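Local coordinates for CigR Protein (Salmonella enterica subsp. enterica serovar Typhimurium, PDB 4EW5) that is of unknown function but is probably an inner membrane protein, represented here by its C-terminal domain, a small antiparallel sheet with helices, at residues Gly64-Tyr69 and Asp79-Ile84; Ser34-Ile39 and Pro51-Lys56; Tyr72-Val77 and Ala93-Val98. All coordinates share one frame; numbering follows the deposited sequence.

Interaction 1. Residues Gly64-Tyr69 and Asp79-Ile84; sequences GQLPYY and DNLVLI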
# COMPACT_ATOMS: atom_id res chain seq x y z
N GLY A 64 -7.13 -7.06 11.85
CA GLY A 64 -5.92 -7.83 11.95
C GLY A 64 -4.93 -7.72 10.80
O GLY A 64 -3.74 -8.07 10.99
N GLN A 65 -5.41 -7.25 9.62
CA GLN A 65 -4.65 -7.22 8.38
C GLN A 65 -4.38 -5.83 7.85
O GLN A 65 -3.91 -5.70 6.73
CB GLN A 65 -5.42 -8.03 7.28
CG GLN A 65 -5.97 -9.32 7.83
CD GLN A 65 -4.86 -10.29 7.99
OE1 GLN A 65 -4.00 -10.38 7.10
NE2 GLN A 65 -4.84 -11.01 9.11
N LEU A 66 -4.77 -4.82 8.61
CA LEU A 66 -4.48 -3.46 8.36
C LEU A 66 -3.56 -2.92 9.48
O LEU A 66 -3.59 -3.39 10.58
CB LEU A 66 -5.78 -2.63 8.43
CG LEU A 66 -6.83 -2.96 7.37
CD1 LEU A 66 -8.10 -2.22 7.67
CD2 LEU A 66 -6.28 -2.61 5.99
N PRO A 67 -2.73 -1.93 9.17
CA PRO A 67 -1.85 -1.38 10.20
C PRO A 67 -2.55 -0.78 11.40
O PRO A 67 -3.67 -0.22 11.30
CB PRO A 67 -1.07 -0.25 9.46
CG PRO A 67 -1.16 -0.63 8.05
CD PRO A 67 -2.55 -1.29 7.88
N TYR A 68 -1.94 -0.88 12.56
CA TYR A 68 -2.57 -0.43 13.76
C TYR A 68 -1.75 0.73 14.29
O TYR A 68 -0.54 0.58 14.52
CB TYR A 68 -2.62 -1.59 14.80
CG TYR A 68 -2.93 -1.08 16.21
CD1 TYR A 68 -4.02 -0.23 16.45
CD2 TYR A 68 -2.15 -1.42 17.27
CE1 TYR A 68 -4.31 0.21 17.74
CE2 TYR A 68 -2.41 -0.94 18.57
CZ TYR A 68 -3.49 -0.13 18.79
OH TYR A 68 -3.77 0.39 20.02
N TYR A 69 -2.42 1.84 14.52
CA TYR A 69 -1.81 3.05 15.09
C TYR A 69 -2.56 3.45 16.32
O TYR A 69 -3.77 3.83 16.24
CB TYR A 69 -1.89 4.21 14.12
CG TYR A 69 -1.33 3.95 12.75
CD1 TYR A 69 0.03 4.11 12.49
CD2 TYR A 69 -2.16 3.58 11.71
CE1 TYR A 69 0.53 3.87 11.24
CE2 TYR A 69 -1.67 3.30 10.44
CZ TYR A 69 -0.34 3.47 10.18
OH TYR A 69 0.12 3.17 8.90
N ASP A 79 -18.84 3.85 1.18
CA ASP A 79 -18.15 2.61 0.70
C ASP A 79 -16.61 2.68 0.75
O ASP A 79 -15.93 1.89 0.08
CB ASP A 79 -18.67 2.16 -0.64
CG ASP A 79 -18.41 3.16 -1.75
OD1 ASP A 79 -17.87 4.25 -1.44
OD2 ASP A 79 -18.78 2.84 -2.90
N ASN A 80 -16.09 3.56 1.59
CA ASN A 80 -14.64 3.81 1.67
C ASN A 80 -14.04 3.29 2.95
O ASN A 80 -14.73 3.17 4.01
CB ASN A 80 -14.42 5.29 1.60
CG ASN A 80 -15.14 5.92 0.37
OD1 ASN A 80 -14.97 5.47 -0.78
ND2 ASN A 80 -16.10 6.84 0.64
N LEU A 81 -12.73 3.08 2.93
CA LEU A 81 -12.06 2.65 4.15
C LEU A 81 -11.29 3.87 4.68
O LEU A 81 -10.46 4.44 3.94
CB LEU A 81 -11.06 1.54 3.82
CG LEU A 81 -10.21 0.99 4.96
CD1 LEU A 81 -11.01 0.52 6.18
CD2 LEU A 81 -9.25 -0.10 4.42
N VAL A 82 -11.49 4.25 5.94
CA VAL A 82 -10.99 5.56 6.43
C VAL A 82 -10.37 5.38 7.80
O VAL A 82 -11.00 4.79 8.69
CB VAL A 82 -12.15 6.58 6.50
CG1 VAL A 82 -11.57 7.96 6.90
CG2 VAL A 82 -12.93 6.63 5.17
N LEU A 83 -9.11 5.79 7.98
CA LEU A 83 -8.49 5.77 9.24
C LEU A 83 -8.83 7.13 9.90
O LEU A 83 -8.57 8.21 9.32
CB LEU A 83 -6.98 5.73 9.12
CG LEU A 83 -6.14 5.59 10.40
CD1 LEU A 83 -6.36 4.23 11.10
CD2 LEU A 83 -4.67 5.81 10.17
N ILE A 84 -9.24 7.07 11.15
CA ILE A 84 -9.79 8.25 11.83
C ILE A 84 -9.17 8.30 13.21
O ILE A 84 -9.08 7.26 13.89
CB ILE A 84 -11.33 8.08 11.90
CG1 ILE A 84 -11.92 8.25 10.52
CG2 ILE A 84 -11.99 9.09 12.79
CD1 ILE A 84 -13.42 7.94 10.42

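Interaction 2. Residues Ser34-Ile39 and Pro51-Lys56; sequences SLPPGI and PGIAKK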
# COMPACT_ATOMS: atom_id res chain seq x y z
N SER A 34 -22.70 4.38 -0.96
CA SER A 34 -21.83 5.55 -1.01
C SER A 34 -22.45 6.66 -0.22
O SER A 34 -23.64 6.65 0.02
CB SER A 34 -21.70 6.02 -2.46
OG SER A 34 -21.57 4.90 -3.33
N LEU A 35 -21.60 7.62 0.12
CA LEU A 35 -21.96 8.80 0.87
C LEU A 35 -22.90 9.59 0.00
O LEU A 35 -22.88 9.45 -1.23
CB LEU A 35 -20.69 9.61 1.17
CG LEU A 35 -19.69 8.98 2.15
CD1 LEU A 35 -18.17 9.36 1.95
CD2 LEU A 35 -20.25 9.32 3.53
N PRO A 36 -23.75 10.38 0.63
CA PRO A 36 -24.55 11.29 -0.16
C PRO A 36 -23.72 12.14 -1.15
O PRO A 36 -22.61 12.51 -0.88
CB PRO A 36 -25.24 12.15 0.90
CG PRO A 36 -25.27 11.25 2.12
CD PRO A 36 -23.98 10.53 2.08
N PRO A 37 -24.27 12.43 -2.31
CA PRO A 37 -23.56 13.27 -3.29
C PRO A 37 -23.39 14.67 -2.66
O PRO A 37 -24.28 15.14 -1.94
CB PRO A 37 -24.51 13.28 -4.48
CG PRO A 37 -25.88 13.10 -3.87
CD PRO A 37 -25.72 12.34 -2.59
N GLY A 38 -22.22 15.28 -2.87
CA GLY A 38 -21.85 16.50 -2.18
C GLY A 38 -20.92 16.16 -1.03
O GLY A 38 -19.96 16.90 -0.75
N ILE A 39 -21.19 15.02 -0.38
CA ILE A 39 -20.29 14.51 0.66
C ILE A 39 -19.28 13.50 0.11
O ILE A 39 -18.08 13.51 0.46
CB ILE A 39 -21.06 13.88 1.83
CG1 ILE A 39 -22.19 14.80 2.38
CG2 ILE A 39 -20.10 13.49 2.97
CD1 ILE A 39 -21.82 16.24 2.67
N PRO A 51 -20.20 16.17 10.27
CA PRO A 51 -21.18 15.76 11.29
C PRO A 51 -22.35 14.98 10.63
O PRO A 51 -22.76 15.29 9.51
CB PRO A 51 -21.67 17.10 11.88
CG PRO A 51 -20.57 18.10 11.55
CD PRO A 51 -20.01 17.63 10.24
N GLY A 52 -22.90 14.03 11.37
CA GLY A 52 -24.04 13.29 10.85
C GLY A 52 -23.64 12.23 9.83
O GLY A 52 -24.51 11.63 9.20
N ILE A 53 -22.36 11.96 9.63
CA ILE A 53 -21.93 10.93 8.68
C ILE A 53 -21.49 9.74 9.55
O ILE A 53 -20.61 9.86 10.37
CB ILE A 53 -20.75 11.40 7.78
CG1 ILE A 53 -21.22 12.47 6.82
CG2 ILE A 53 -20.06 10.26 6.98
CD1 ILE A 53 -22.37 12.09 5.89
N ALA A 54 -22.15 8.62 9.34
CA ALA A 54 -21.82 7.40 10.07
C ALA A 54 -20.39 6.88 9.81
O ALA A 54 -19.89 6.92 8.69
CB ALA A 54 -22.87 6.35 9.72
N LYS A 55 -19.74 6.36 10.85
CA LYS A 55 -18.49 5.64 10.68
C LYS A 55 -18.71 4.26 11.26
O LYS A 55 -18.89 4.14 12.45
CB LYS A 55 -17.33 6.29 11.38
CG LYS A 55 -17.57 6.77 12.77
CD LYS A 55 -16.37 7.56 13.28
CE LYS A 55 -16.57 8.05 14.69
NZ LYS A 55 -17.37 9.30 14.66
N LYS A 56 -18.68 3.24 10.42
CA LYS A 56 -19.07 1.90 10.87
C LYS A 56 -17.89 1.04 11.20
O LYS A 56 -16.80 1.27 10.73
CB LYS A 56 -19.99 1.24 9.82
CG LYS A 56 -21.20 2.09 9.51
CD LYS A 56 -22.11 1.44 8.49
CE LYS A 56 -23.25 2.39 8.13
NZ LYS A 56 -24.47 1.69 7.63

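Interaction 3. Residues Tyr72-Val77 and Ala93-Val98; sequences YEWKIV and AIINGV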
# COMPACT_ATOMS: atom_id res chain seq x y z
N TYR A 72 -5.88 5.70 16.83
CA TYR A 72 -6.63 5.82 15.51
C TYR A 72 -7.36 4.50 15.27
O TYR A 72 -6.92 3.46 15.79
CB TYR A 72 -5.64 6.00 14.37
CG TYR A 72 -4.78 7.27 14.47
CD1 TYR A 72 -3.69 7.32 15.33
CD2 TYR A 72 -5.12 8.45 13.76
CE1 TYR A 72 -2.99 8.51 15.55
CE2 TYR A 72 -4.39 9.62 13.91
CZ TYR A 72 -3.33 9.62 14.82
OH TYR A 72 -2.59 10.74 14.95
N GLU A 73 -8.39 4.52 14.43
CA GLU A 73 -9.09 3.30 14.10
C GLU A 73 -9.61 3.37 12.68
O GLU A 73 -10.01 4.44 12.20
CB GLU A 73 -10.22 3.06 15.03
CG GLU A 73 -10.93 1.73 14.92
CD GLU A 73 -10.01 0.52 15.00
OE1 GLU A 73 -9.28 0.32 14.01
OE2 GLU A 73 -10.06 -0.25 16.01
N TRP A 74 -9.61 2.22 12.02
CA TRP A 74 -10.11 2.09 10.66
C TRP A 74 -11.65 1.99 10.74
O TRP A 74 -12.18 1.29 11.63
CB TRP A 74 -9.54 0.85 10.02
CG TRP A 74 -8.11 0.98 9.65
CD1 TRP A 74 -7.00 0.46 10.30
CD2 TRP A 74 -7.58 1.73 8.53
NE1 TRP A 74 -5.86 0.79 9.66
CE2 TRP A 74 -6.13 1.54 8.56
CE3 TRP A 74 -8.15 2.46 7.48
CZ2 TRP A 74 -5.31 2.09 7.62
CZ3 TRP A 74 -7.30 2.98 6.54
CH2 TRP A 74 -5.91 2.79 6.61
N LYS A 75 -12.34 2.70 9.86
CA LYS A 75 -13.80 2.72 9.81
C LYS A 75 -14.29 2.56 8.39
O LYS A 75 -13.57 2.91 7.42
CB LYS A 75 -14.32 4.02 10.39
CG LYS A 75 -13.97 4.21 11.83
CD LYS A 75 -14.91 3.36 12.70
CE LYS A 75 -14.46 3.24 14.13
NZ LYS A 75 -15.20 2.15 14.78
N ILE A 76 -15.54 2.11 8.25
CA ILE A 76 -16.23 2.13 6.98
C ILE A 76 -17.07 3.44 6.95
O ILE A 76 -17.95 3.65 7.78
CB ILE A 76 -17.17 0.95 6.85
CG1 ILE A 76 -16.42 -0.41 7.16
CG2 ILE A 76 -17.81 0.89 5.44
CD1 ILE A 76 -17.38 -1.63 7.04
N VAL A 77 -16.82 4.25 5.93
CA VAL A 77 -17.49 5.55 5.74
C VAL A 77 -18.01 5.54 4.32
O VAL A 77 -17.22 5.48 3.38
CB VAL A 77 -16.48 6.68 5.93
CG1 VAL A 77 -17.13 8.04 5.66
CG2 VAL A 77 -15.96 6.62 7.34
N ALA A 93 -6.39 8.91 6.73
CA ALA A 93 -6.08 8.25 5.47
C ALA A 93 -7.37 7.80 4.94
O ALA A 93 -8.26 7.49 5.74
CB ALA A 93 -5.15 7.04 5.67
N ILE A 94 -7.48 7.82 3.61
CA ILE A 94 -8.68 7.50 2.94
C ILE A 94 -8.29 6.54 1.79
O ILE A 94 -7.43 6.84 0.98
CB ILE A 94 -9.34 8.73 2.28
CG1 ILE A 94 -9.67 9.81 3.33
CG2 ILE A 94 -10.62 8.35 1.50
CD1 ILE A 94 -9.87 11.17 2.67
N ILE A 95 -8.94 5.41 1.73
CA ILE A 95 -8.84 4.49 0.58
C ILE A 95 -10.20 4.30 0.02
O ILE A 95 -11.08 3.64 0.59
CB ILE A 95 -8.24 3.15 1.05
CG1 ILE A 95 -6.94 3.44 1.78
CG2 ILE A 95 -8.05 2.17 -0.09
CD1 ILE A 95 -6.38 2.24 2.52
N ASN A 96 -10.46 4.91 -1.12
CA ASN A 96 -11.79 4.92 -1.68
C ASN A 96 -12.26 3.63 -2.40
O ASN A 96 -11.47 2.90 -2.98
CB ASN A 96 -11.91 6.11 -2.65
CG ASN A 96 -11.93 7.46 -1.93
OD1 ASN A 96 -11.22 8.35 -2.30
ND2 ASN A 96 -12.72 7.58 -0.89
N GLY A 97 -13.53 3.34 -2.27
CA GLY A 97 -14.19 2.32 -3.00
C GLY A 97 -14.02 0.87 -2.55
O GLY A 97 -14.52 -0.06 -3.23
N VAL A 98 -13.36 0.71 -1.40
CA VAL A 98 -12.99 -0.61 -0.89
C VAL A 98 -14.19 -1.53 -0.71
O VAL A 98 -14.11 -2.69 -1.00
CB VAL A 98 -12.22 -0.42 0.44
CG1 VAL A 98 -12.13 -1.73 1.26
CG2 VAL A 98 -10.82 0.10 0.09

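Interaction 1. Residues Gly64-Tyr69 and Asp79-Ile84
Leu-66 and Tyr-69, in the loop that follows helix 60-63, pack on Leu-81 and Leu-83 of strand 80-85, one of the two inner strands of the domain's four-stranded antiparallel sheet. Two small apolar contacts make up the join. Leu-66 and Leu-81 reach toward each other tip to tip, CD1 of Leu-66 lying 4.0 Å from CD2 of Leu-81, with CD2 of Leu-66 only slightly further off. Tyr-69 and Leu-83 instead cross at about a right angle, and the Leu-83 methyl CD2 comes obliquely to the CD2–CE2 bond of the ring. Leu-81 and Leu-83 stand two apart and point toward the loop from the same side of the strand; both carry CG anti to the backbone N (chi1 178° and -175°), and in each of them CD2 is the methyl that does the touching.

Further out, the indole of Trp-74 from neighbouring strand 72-77 sits between the two pairs, touching Leu-66, Leu-81 and Leu-83; its NE1 is hydrogen-bonded to the carbonyl O of Pro-67, which ties the loop to the sheet. Helix 11-26 closes the Leu-66 end through Leu-23 and Ala-20. At the other end the second subunit takes over, its Pro-8 packing on Leu-83. The phenol of Tyr-69 thus bridges the two subunits, its hydroxyl hydrogen-bonded to Asp-14 of the second subunit and its CD2 3.7 Å from Leu-83 CD2.

Interaction 2. Residues Ser34-Ile39 and Pro51-Lys56
A long irregular loop between helix 11-26 and strand 56-57 folds back on itself where Leu-35, Pro-36 and Ile-39 gather round Ile-53. The two halves share a Pro-Gly-Ile sequence, Pro-37 to Ile-39 in one and Pro-51 to Ile-53 in the other, and the isoleucines that end these triplets meet. Ile-53 works with both branches. Its CG2, anti to the backbone N, is 3.6 Å from CD2 of Leu-35, and these two side chains cross at about a right angle. Its other branch runs to Ile-39: the isoleucines slide past each other in opposite directions, CG2 of Ile-39 lying 4.0 Å from CD1 of Ile-53. The same CD1 borders the Pro-36 ring more loosely, 4.4 Å from its CD.

Leu-35 is buried, whereas Pro-36 lies at the exposed margin. Val-77 of strand 72-77 touches both Leu-35 and Ile-53, so the cluster rests against the end of that strand, and Asn-80 adds a further contact to Leu-35. Backbone geometry places Ile-39: its N is hydrogen-bonded to the O of Pro-36 at 2.9 Å, closing a turn in which Gly-38 takes a positive phi of 100°. Gly-52 also has positive phi, after a proline in a similarly extended conformation. Proline followed by glycine at the two corners, as in Pro-36 to Ile-39, is the classic make-up of a type II beta turn.

Interaction 3. Residues Tyr72-Val77 and Ala93-Val98
Trp-74 lays its indole toward Ala-93 and Ile-95, so that strand 72-77 meets strand 91-95 across the strand 80-85 that separates them. The indole and the Ile-95 side chain cross obliquely: the terminal methyl CD1 comes to the outer rim of the six-membered ring, 4.2 Å from Trp-74 CH2 and equally near CZ3. Ala-93 CB approaches Trp-74 CH2 from the other side of the indole plane, 4.4 Å away, so the rim of the ring lies between the two methyls.

The tryptophan side chain reaches this far because CG lies anti to the carbonyl carbon (chi1 -74°) and chi2, 103°, turns the six-membered ring toward the far strand, with NE1 hydrogen-bonded to Pro-67 O at the opposite end of the indole. At the root of the side chain, the backbone N of Trp-74 donates to OE1 of Glu-73 at 2.8 Å, using the anti lone pair of that oxygen in a moderately bent bond (147°).

Val-11 of the second subunit packs on Trp-74 and Ala-93, and Ile-15 of that subunit on Ile-95, so the cluster forms part of the contact between the two subunits. Although Ala-93 to Val-98 falls within a predicted transmembrane helix, here it forms strand and turn. Apolar side chains from next-but-one strands meeting on one face are what an antiparallel beta-meander provides.

In the fold
Interactions 1 and 3 belong to one buried core: their centres are about 5 Å apart, both rest on the antiparallel sheet, and both touch the second subunit. They interleave along the chain, with strand 80-85 supplying one side of interaction 1 and lying between the strands of interaction 3. Interaction 2 sits nearer the surface, its centre about 17 Å from that of interaction 1 and 12 Å from that of interaction 3, and meets no other chain of the assembly. All three are apolar across their segments, but each core contact includes an aromatic ring, its polar atom bonded to Asp-14 of the second subunit (Tyr-69) or to Pro-67 of the same chain (Trp-74), whereas interaction 2 is aliphatic.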